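Local coordinates for regulator of G-protein signalling 3 isoform 1 (Homo sapiens, PDB 2F5Y) that probably binds the C-terminal tails of partner proteins through its PDZ domain, as part of a regulator of G-protein signalling, at residues F16-C21 / V26-V31; D46-L51 / V62-E67. All blocks are in the same frame, centred on the assembly; numbering follows the deposited sequence.

Overall arrangement
Both contacts belong to one PDZ domain and come in series along the chain: contact 1 pairs strand 18-21 with strand 27-31 as a beta hairpin, and contact 2 packs helix 61-69 against strand 47-51. Their centres are about 9 Å apart, each about 6 Å from the centre of the chain, and they touch. Val28 N lies 2.8 Å from Asp46 O and Val26 O 3.0 Å from Val48 N, both probable hydrogen bonds, while Val26 CG1 packs 3.7 Å from Leu64 CD2. In PDZ domains the peptide groove runs between the strand and helix corresponding to 18-21 and 61-69, so contact 1 probably contains the strand wall and contact 2 joins the helix wall to core strand 47-51.

Contact 1. Residues F16-C21 / V26-V31; sequences FGFTIC and VRVQAV
With chi1 at 58°, Cys21 SG sits between its backbone N and carbonyl carbon, and Gln29, bent at chi2 (-69°), presses its CG to 3.3 Å from that sulfur. Farther back along the same glutamine, CB is 3.3 Å from the methyl CG2 of Thr19, the two side chains lying abreast and pointing the same way. Both approaches are tight, and Gln29 is not in a relaxed rotamer. The three backbones belong to an antiparallel hairpin. Arg27 N gives a nearly straight bond (172°) to Cys21 O at 2.8 Å, and Cys21 N answers to Arg27 O at 2.9 Å. Next comes a classic beta bulge, where Gln29 and Ala30 both face Thr19. Thr19 O takes Gln29 N at 2.7 Å, from above the carbonyl plane, and a weak bond from Ala30 N at 3.5 Å; Thr19 N returns a bond to Ala30 O. Away from the glutamine, Val26 CG1 meets Ile20 CB at 3.5 Å. Phe16-Gly17-Phe18 probably corresponds to the carboxylate-binding loop of other PDZ domains. Because the hairpin uses the backbone N and O of Thr19 and Cys21, those of Phe18 and Ile20 face the strand's other edge, consistent with a peptide adding there as in the family.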
loop_
_atom_site.group_PDB
_atom_site.type_symbol
_atom_site.label_atom_id
_atom_site.label_comp_id
_atom_site.label_asym_id
_atom_site.label_seq_id
_atom_site.Cartn_x
_atom_site.Cartn_y
_atom_site.Cartn_z
ATOM N N PHE A 16 -7.364 -5.857 -0.408
ATOM C CA PHE A 16 -6.078 -5.868 -1.105
ATOM C C PHE A 16 -4.994 -6.705 -0.427
ATOM O O PHE A 16 -3.874 -6.771 -0.926
ATOM C CB PHE A 16 -5.586 -4.419 -1.285
ATOM C CG PHE A 16 -6.565 -3.538 -2.032
ATOM C CD1 PHE A 16 -7.568 -2.866 -1.353
ATOM C CD2 PHE A 16 -6.490 -3.408 -3.413
ATOM C CE1 PHE A 16 -8.474 -2.070 -2.032
ATOM C CE2 PHE A 16 -7.385 -2.607 -4.106
ATOM C CZ PHE A 16 -8.380 -1.941 -3.420
ATOM N N GLY A 17 -5.306 -7.306 0.715
ATOM C CA GLY A 17 -4.437 -8.309 1.342
ATOM C C GLY A 17 -3.146 -7.808 1.971
ATOM O O GLY A 17 -2.107 -8.470 1.886
ATOM N N PHE A 18 -3.199 -6.638 2.597
ATOM C CA PHE A 18 -2.060 -6.133 3.367
ATOM C C PHE A 18 -2.469 -5.226 4.515
ATOM O O PHE A 18 -3.579 -4.687 4.533
ATOM C CB PHE A 18 -1.049 -5.415 2.471
ATOM C CG PHE A 18 -1.505 -4.066 1.965
ATOM C CD1 PHE A 18 -2.297 -3.966 0.826
ATOM C CD2 PHE A 18 -1.107 -2.894 2.603
ATOM C CE1 PHE A 18 -2.700 -2.729 0.357
ATOM C CE2 PHE A 18 -1.525 -1.646 2.132
ATOM C CZ PHE A 18 -2.300 -1.570 1.006
ATOM N N THR A 19 -1.530 -5.053 5.442
ATOM C CA THR A 19 -1.716 -4.264 6.652
ATOM C C THR A 19 -0.731 -3.107 6.682
ATOM O O THR A 19 0.372 -3.209 6.144
ATOM C CB THR A 19 -1.508 -5.141 7.922
ATOM O OG1 THR A 19 -2.666 -5.968 8.116
ATOM C CG2 THR A 19 -1.346 -4.276 9.145
ATOM N N ILE A 20 -1.133 -2.007 7.308
ATOM C CA ILE A 20 -0.265 -0.831 7.466
ATOM C C ILE A 20 -0.082 -0.425 8.945
ATOM O O ILE A 20 -0.804 -0.879 9.827
ATOM C CB ILE A 20 -0.777 0.354 6.640
ATOM C CG1 ILE A 20 -2.258 0.612 6.924
ATOM C CG2 ILE A 20 -0.569 0.072 5.164
ATOM C CD1 ILE A 20 -2.760 1.963 6.467
ATOM N N CYS A 21 0.910 0.416 9.187
ATOM C CA CYS A 21 1.204 0.969 10.509
ATOM C C CYS A 21 1.922 2.299 10.333
ATOM O O CYS A 21 2.414 2.597 9.239
ATOM C CB CYS A 21 2.087 0.023 11.343
ATOM S SG CYS A 21 3.720 -0.407 10.574
ATOM N N VAL A 26 3.150 6.343 6.182
ATOM C CA VAL A 26 2.582 5.080 6.558
ATOM C C VAL A 26 3.496 3.993 6.016
ATOM O O VAL A 26 4.125 4.161 4.978
ATOM C CB VAL A 26 1.136 4.975 5.997
ATOM C CG1 VAL A 26 0.496 3.627 6.333
ATOM C CG2 VAL A 26 0.279 6.174 6.511
ATOM N N ARG A 27 3.613 2.901 6.750
ATOM C CA ARG A 27 4.466 1.770 6.336
ATOM C C ARG A 27 3.625 0.508 6.201
ATOM O O ARG A 27 2.609 0.348 6.875
ATOM C CB ARG A 27 5.579 1.540 7.360
ATOM C CG ARG A 27 6.717 0.688 6.833
ATOM C CD ARG A 27 7.746 0.368 7.921
ATOM N NE ARG A 27 7.350 -0.794 8.707
ATOM C CZ ARG A 27 7.880 -1.140 9.875
ATOM N NH1 ARG A 27 8.850 -0.416 10.409
ATOM N NH2 ARG A 27 7.437 -2.220 10.511
ATOM N N VAL A 28 4.043 -0.393 5.326
ATOM C CA VAL A 28 3.367 -1.687 5.193
ATOM C C VAL A 28 3.825 -2.586 6.334
ATOM O O VAL A 28 5.026 -2.824 6.513
ATOM C CB VAL A 28 3.660 -2.340 3.839
ATOM C CG1 VAL A 28 2.921 -3.685 3.720
ATOM C CG2 VAL A 28 3.264 -1.391 2.690
ATOM N N GLN A 29 2.859 -3.055 7.124
ATOM C CA GLN A 29 3.134 -3.941 8.243
ATOM C C GLN A 29 3.404 -5.334 7.727
ATOM O O GLN A 29 4.423 -5.924 8.029
ATOM C CB GLN A 29 1.943 -4.031 9.200
ATOM C CG GLN A 29 2.075 -3.302 10.492
ATOM C CD GLN A 29 3.102 -3.865 11.479
ATOM O OE1 GLN A 29 4.073 -4.549 11.121
ATOM N NE2 GLN A 29 2.891 -3.538 12.748
ATOM N N ALA A 30 2.445 -5.856 6.978
ATOM C CA ALA A 30 2.502 -7.212 6.467
ATOM C C ALA A 30 1.678 -7.312 5.200
ATOM O O ALA A 30 0.946 -6.376 4.818
ATOM C CB ALA A 30 1.998 -8.227 7.526
ATOM N N VAL A 31 1.825 -8.462 4.563
ATOM C CA VAL A 31 1.214 -8.777 3.289
ATOM C C VAL A 31 0.714 -10.206 3.474
ATOM O O VAL A 31 1.446 -11.037 3.994
ATOM C CB VAL A 31 2.290 -8.690 2.156
ATOM C CG1 VAL A 31 1.982 -9.624 1.029
ATOM C CG2 VAL A 31 2.431 -7.245 1.640
#

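Contact 2. Residues D46-L51 / V62-E67; sequences DTVLQL and VELAHE. With SO4 (sulfate ion), chain D.
Glu67, whose CB and CG pack on Leu51 across the contact, turns its carboxylate toward the neighbouring imidazole, where OE1 lies in the plane of the His66 ring, at the CD2 edge. A sulfate ion, probably from the crystallisation liquor, approaches the ring at a different edge and near its plane: His66 ND1 is 2.7 Å from sulfate O4, but the hydrogen bond is bent to 126° and weak. The other carboxylate oxygen of Glu67, OE2, forms a salt bridge with Arg54, so the charged end leads away from the strand while the aliphatic part stays on it.

That aliphatic part is met by a single methyl. Leu51 CD2 comes within 3.9 Å of Glu67 CB and 4.0 Å of Glu67 CG, the two side chains crossing at about a right angle. The same methyl also touches Leu64 CD1, at 4.2 Å. Leu64 holds its CG opposite the backbone N (chi1 -169°), which extends the side chain from the helix toward the strand and splits its methyls between two partners: CD1 goes to Leu51, and CD2 to Val48 CG1 at 4.2 Å. This is the buried side of the PDZ beta sandwich. The axis of segment 62-67 runs at 35° to that of strand 47-51, roughly the same way, and the axes approach to 11.0 Å, a spacing bridged by Val48, Leu51 and Leu64. A classic beta bulge at Leu49 and Gln50, both facing Leu78, interrupts the strand's alternation, and Val48 and Leu51 thereby both point at the helix although three residues apart. Ile75 and Leu77 of strand 74-81 pack against Leu51, and Trp59 touches both Leu64 and Glu67.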
loop_
_atom_site.group_PDB
_atom_site.type_symbol
_atom_site.label_atom_id
_atom_site.label_comp_id
_atom_site.label_asym_id
_atom_site.label_seq_id
_atom_site.Cartn_x
_atom_site.Cartn_y
_atom_site.Cartn_z
ATOM N N ASP A 46 7.816 -1.665 3.230
ATOM C CA ASP A 46 7.588 -0.688 2.170
ATOM C C ASP A 46 6.974 0.587 2.758
ATOM O O ASP A 46 5.954 0.527 3.440
ATOM C CB ASP A 46 6.648 -1.244 1.106
ATOM C CG ASP A 46 7.316 -2.243 0.188
ATOM O OD1 ASP A 46 8.556 -2.399 0.238
ATOM O OD2 ASP A 46 6.573 -2.869 -0.595
ATOM N N THR A 47 7.590 1.732 2.495
ATOM C CA THR A 47 7.041 3.013 2.953
ATOM C C THR A 47 6.235 3.598 1.800
ATOM O O THR A 47 6.689 3.596 0.668
ATOM C CB THR A 47 8.153 3.985 3.445
ATOM O OG1 THR A 47 8.885 3.367 4.510
ATOM C CG2 THR A 47 7.580 5.297 3.961
ATOM N N VAL A 48 5.035 4.081 2.108
ATOM C CA VAL A 48 4.068 4.499 1.107
ATOM C C VAL A 48 4.177 5.996 0.845
ATOM O O VAL A 48 4.002 6.825 1.745
ATOM C CB VAL A 48 2.628 4.155 1.533
ATOM C CG1 VAL A 48 1.671 4.366 0.356
ATOM C CG2 VAL A 48 2.537 2.715 2.034
ATOM N N LEU A 49 4.465 6.333 -0.407
ATOM C CA LEU A 49 4.665 7.710 -0.819
ATOM C C LEU A 49 3.465 8.254 -1.568
ATOM O O LEU A 49 3.148 9.432 -1.451
ATOM C CB LEU A 49 5.926 7.809 -1.677
ATOM C CG LEU A 49 7.186 7.180 -1.067
ATOM C CD1 LEU A 49 8.335 7.213 -2.088
ATOM C CD2 LEU A 49 7.577 7.859 0.270
ATOM N N GLN A 50 2.808 7.397 -2.342
ATOM C CA GLN A 50 1.701 7.792 -3.212
ATOM C C GLN A 50 0.666 6.679 -3.334
ATOM O O GLN A 50 1.014 5.487 -3.422
ATOM C CB GLN A 50 2.207 8.143 -4.615
ATOM C CG GLN A 50 1.225 8.967 -5.438
ATOM C CD GLN A 50 1.869 9.622 -6.641
ATOM O OE1 GLN A 50 1.961 9.021 -7.704
ATOM N NE2 GLN A 50 2.306 10.869 -6.483
ATOM N N LEU A 51 -0.603 7.090 -3.330
ATOM C CA LEU A 51 -1.737 6.225 -3.603
ATOM C C LEU A 51 -2.486 6.806 -4.813
ATOM O O LEU A 51 -3.031 7.908 -4.749
ATOM C CB LEU A 51 -2.664 6.180 -2.392
ATOM C CG LEU A 51 -4.024 5.536 -2.628
ATOM C CD1 LEU A 51 -3.823 4.058 -2.768
ATOM C CD2 LEU A 51 -4.973 5.864 -1.492
ATOM N N VAL A 62 -4.754 5.717 9.678
ATOM C CA VAL A 62 -6.210 5.568 9.594
ATOM C C VAL A 62 -6.814 6.307 8.378
ATOM O O VAL A 62 -7.789 5.839 7.791
ATOM C CB VAL A 62 -6.896 6.045 10.900
ATOM C CG1 VAL A 62 -8.399 5.816 10.833
ATOM C CG2 VAL A 62 -6.316 5.316 12.112
ATOM N N GLU A 63 -6.233 7.442 8.002
ATOM C CA GLU A 63 -6.654 8.158 6.791
ATOM C C GLU A 63 -6.393 7.279 5.572
ATOM O O GLU A 63 -7.281 7.072 4.752
ATOM C CB GLU A 63 -5.927 9.513 6.646
ATOM C CG GLU A 63 -6.317 10.559 7.716
ATOM C CD GLU A 63 -5.430 11.832 7.730
ATOM O OE1 GLU A 63 -4.263 11.798 7.276
ATOM O OE2 GLU A 63 -5.901 12.879 8.233
ATOM N N LEU A 64 -5.182 6.736 5.469
ATOM C CA LEU A 64 -4.812 5.952 4.293
ATOM C C LEU A 64 -5.655 4.699 4.171
ATOM O O LEU A 64 -6.137 4.398 3.090
ATOM C CB LEU A 64 -3.333 5.576 4.311
ATOM C CG LEU A 64 -2.772 4.991 3.003
ATOM C CD1 LEU A 64 -2.621 6.077 1.958
ATOM C CD2 LEU A 64 -1.422 4.292 3.259
ATOM N N ALA A 65 -5.835 3.976 5.270
ATOM C CA ALA A 65 -6.693 2.769 5.280
ATOM C C ALA A 65 -8.099 3.079 4.742
ATOM O O ALA A 65 -8.640 2.344 3.934
ATOM C CB ALA A 65 -6.794 2.201 6.685
ATOM N N HIS A 66 -8.675 4.175 5.211
ATOM C CA HIS A 66 -9.988 4.608 4.766
ATOM C C HIS A 66 -10.018 4.821 3.259
ATOM O O HIS A 66 -10.988 4.443 2.597
ATOM C CB HIS A 66 -10.387 5.907 5.475
ATOM C CG HIS A 66 -11.701 6.451 5.024
ATOM N ND1 HIS A 66 -12.877 6.208 5.702
ATOM C CD2 HIS A 66 -12.031 7.211 3.951
ATOM C CE1 HIS A 66 -13.876 6.801 5.070
ATOM N NE2 HIS A 66 -13.391 7.412 4.003
ATOM N N GLU A 67 -8.958 5.431 2.729
ATOM C CA GLU A 67 -8.888 5.750 1.305
ATOM C C GLU A 67 -8.655 4.502 0.456
ATOM O O GLU A 67 -9.255 4.338 -0.612
ATOM C CB GLU A 67 -7.793 6.775 1.027
ATOM C CG GLU A 67 -8.173 7.762 -0.055
ATOM C CD GLU A 67 -9.496 8.475 0.252
ATOM O OE1 GLU A 67 -9.650 9.013 1.370
ATOM O OE2 GLU A 67 -10.382 8.488 -0.628
HETATM S S SO4 D . -11.376 3.117 7.707
HETATM O O1 SO4 D . -12.133 2.391 8.724
HETATM O O2 SO4 D . -10.495 4.095 8.354
HETATM O O3 SO4 D . -10.566 2.158 6.962
HETATM O O4 SO4 D . -12.306 3.797 6.803
#